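Local atomic coordinates of probable fatty acyl-CoA transferase Rv3272 (PDB entry 5YX6), a protein that probably transfers coenzyme A in fatty acid metabolism, binding fatty acyl-CoAs of various chain lengths, palmitoyl-CoA most tightly. Residues T64-N69 / D378-A383. Numbering follows the deposited sequence.
Sequences TYFLPN and DPPPTA
P380 sets its ring against F66 and L67, two neighbours on a helically curled loop. The proline ring, followed from CB, meets one neighbour after the other. P380 CB lies 3.7 Å from F66 CE2, coming at the aromatic ring obliquely. One bond on, CG turns to L67 and lies 3.8 Å from CD1 of that leucine. CD, which closes the proline ring onto its backbone N, keeps to the same methyl, with L67 CD1 at 3.9 Å. One proline thus spans both residues: CB serves the phenylalanine, CG and CD the leucine. By their CA atoms the chains come closest at L67 and P380, 6.3 Å apart.

On the other side, F66 and L67 use the same first torsion. Each carries CG opposite its own backbone N (chi1 -179° and -176°), which extends both side chains to P380. Only the CD1 branch of L67 touches the proline; this leucine also packs on I360 and V362 of strand 360-363. P381 contributes its carbonyl: O lies close to the plane of the F66 ring, at the edge, a loose 4.4 Å from CE2. That oxygen accepts a hydrogen bond from R50 NH2, and the F66 side chain also packs on R50, so this residue touches both segments. Between the side chains the contact is apolar packing.

P68, turned away from P380, packs against M219 of the second subunit. From P379 to A383 the backbone keeps the extended, left-handed course of a polyproline II segment. Here a proline-rich C-terminal loop of that kind packs on the connection between strand 59-62 and strand 74-77, outermost in this chain's parallel, Rossmann-type sheet, away from the probable active site.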
# COMPACT_ATOMS: atom_id res chain seq x y z
N THR A 64 -4.10 20.83 2.11
CA THR A 64 -3.19 19.74 1.80
C THR A 64 -3.82 18.34 1.82
O THR A 64 -3.33 17.43 1.16
CB THR A 64 -2.01 19.77 2.80
OG1 THR A 64 -1.28 18.54 2.74
CG2 THR A 64 -2.52 19.96 4.21
N TYR A 65 -4.91 18.17 2.54
CA TYR A 65 -5.56 16.86 2.55
C TYR A 65 -6.67 16.77 1.49
O TYR A 65 -6.83 15.72 0.85
CB TYR A 65 -6.12 16.55 3.94
CG TYR A 65 -5.03 16.48 4.99
CD1 TYR A 65 -4.20 15.36 5.09
CD2 TYR A 65 -4.81 17.54 5.86
CE1 TYR A 65 -3.19 15.30 6.04
CE2 TYR A 65 -3.80 17.50 6.81
CZ TYR A 65 -2.99 16.38 6.90
OH TYR A 65 -1.99 16.34 7.85
N PHE A 66 -7.41 17.85 1.29
CA PHE A 66 -8.53 17.81 0.35
C PHE A 66 -8.12 17.86 -1.13
O PHE A 66 -8.56 17.05 -1.93
CB PHE A 66 -9.51 18.95 0.64
CG PHE A 66 -10.70 18.95 -0.28
CD1 PHE A 66 -11.77 18.10 -0.03
CD2 PHE A 66 -10.74 19.77 -1.40
CE1 PHE A 66 -12.87 18.08 -0.86
CE2 PHE A 66 -11.83 19.75 -2.24
CZ PHE A 66 -12.90 18.90 -1.98
N LEU A 67 -7.29 18.83 -1.48
CA LEU A 67 -7.01 19.11 -2.88
C LEU A 67 -6.42 17.95 -3.72
O LEU A 67 -6.86 17.72 -4.85
CB LEU A 67 -6.08 20.33 -2.99
CG LEU A 67 -5.79 20.77 -4.43
CD1 LEU A 67 -6.38 22.16 -4.65
CD2 LEU A 67 -4.32 20.76 -4.73
N PRO A 68 -5.42 17.22 -3.19
CA PRO A 68 -4.80 16.23 -4.08
C PRO A 68 -5.70 15.05 -4.47
O PRO A 68 -5.46 14.45 -5.52
CB PRO A 68 -3.61 15.71 -3.26
CG PRO A 68 -3.37 16.73 -2.21
CD PRO A 68 -4.71 17.31 -1.89
N ASN A 69 -6.72 14.72 -3.68
CA ASN A 69 -7.51 13.53 -3.96
C ASN A 69 -8.95 13.78 -4.42
O ASN A 69 -9.78 12.87 -4.40
CB ASN A 69 -7.54 12.62 -2.72
CG ASN A 69 -6.18 12.05 -2.36
OD1 ASN A 69 -5.35 11.78 -3.23
ND2 ASN A 69 -5.96 11.83 -1.08
N ASP A 378 -8.23 19.02 -14.29
CA ASP A 378 -9.27 19.77 -13.59
C ASP A 378 -8.98 19.95 -12.11
O ASP A 378 -8.41 19.07 -11.46
CB ASP A 378 -10.64 19.09 -13.72
CG ASP A 378 -11.03 18.80 -15.16
OD1 ASP A 378 -10.43 19.39 -16.09
OD2 ASP A 378 -11.94 17.97 -15.37
N PRO A 379 -9.37 21.11 -11.56
CA PRO A 379 -9.29 21.38 -10.14
C PRO A 379 -10.38 20.63 -9.38
O PRO A 379 -11.30 20.09 -10.00
CB PRO A 379 -9.52 22.89 -10.07
CG PRO A 379 -10.45 23.15 -11.20
CD PRO A 379 -10.01 22.22 -12.30
N PRO A 380 -10.29 20.60 -8.05
CA PRO A 380 -11.41 20.07 -7.27
C PRO A 380 -12.66 20.92 -7.46
O PRO A 380 -12.54 22.10 -7.78
CB PRO A 380 -10.90 20.15 -5.83
CG PRO A 380 -9.80 21.16 -5.87
CD PRO A 380 -9.16 21.00 -7.20
N PRO A 381 -13.84 20.32 -7.28
CA PRO A 381 -15.11 21.07 -7.31
C PRO A 381 -15.26 21.96 -6.08
O PRO A 381 -14.77 21.61 -5.01
CB PRO A 381 -16.17 19.97 -7.29
CG PRO A 381 -15.51 18.86 -6.51
CD PRO A 381 -14.05 18.90 -6.93
N THR A 382 -15.97 23.08 -6.22
CA THR A 382 -16.38 23.85 -5.05
C THR A 382 -17.50 23.07 -4.36
O THR A 382 -18.16 22.24 -4.98
CB THR A 382 -16.86 25.27 -5.44
OG1 THR A 382 -17.95 25.19 -6.37
CG2 THR A 382 -15.73 26.06 -6.07
N ALA A 383 -17.68 23.31 -3.07
CA ALA A 383 -18.69 22.57 -2.32
C ALA A 383 -20.10 22.78 -2.88
O ALA A 383 -20.60 23.90 -2.92
CB ALA A 383 -18.63 22.97 -0.86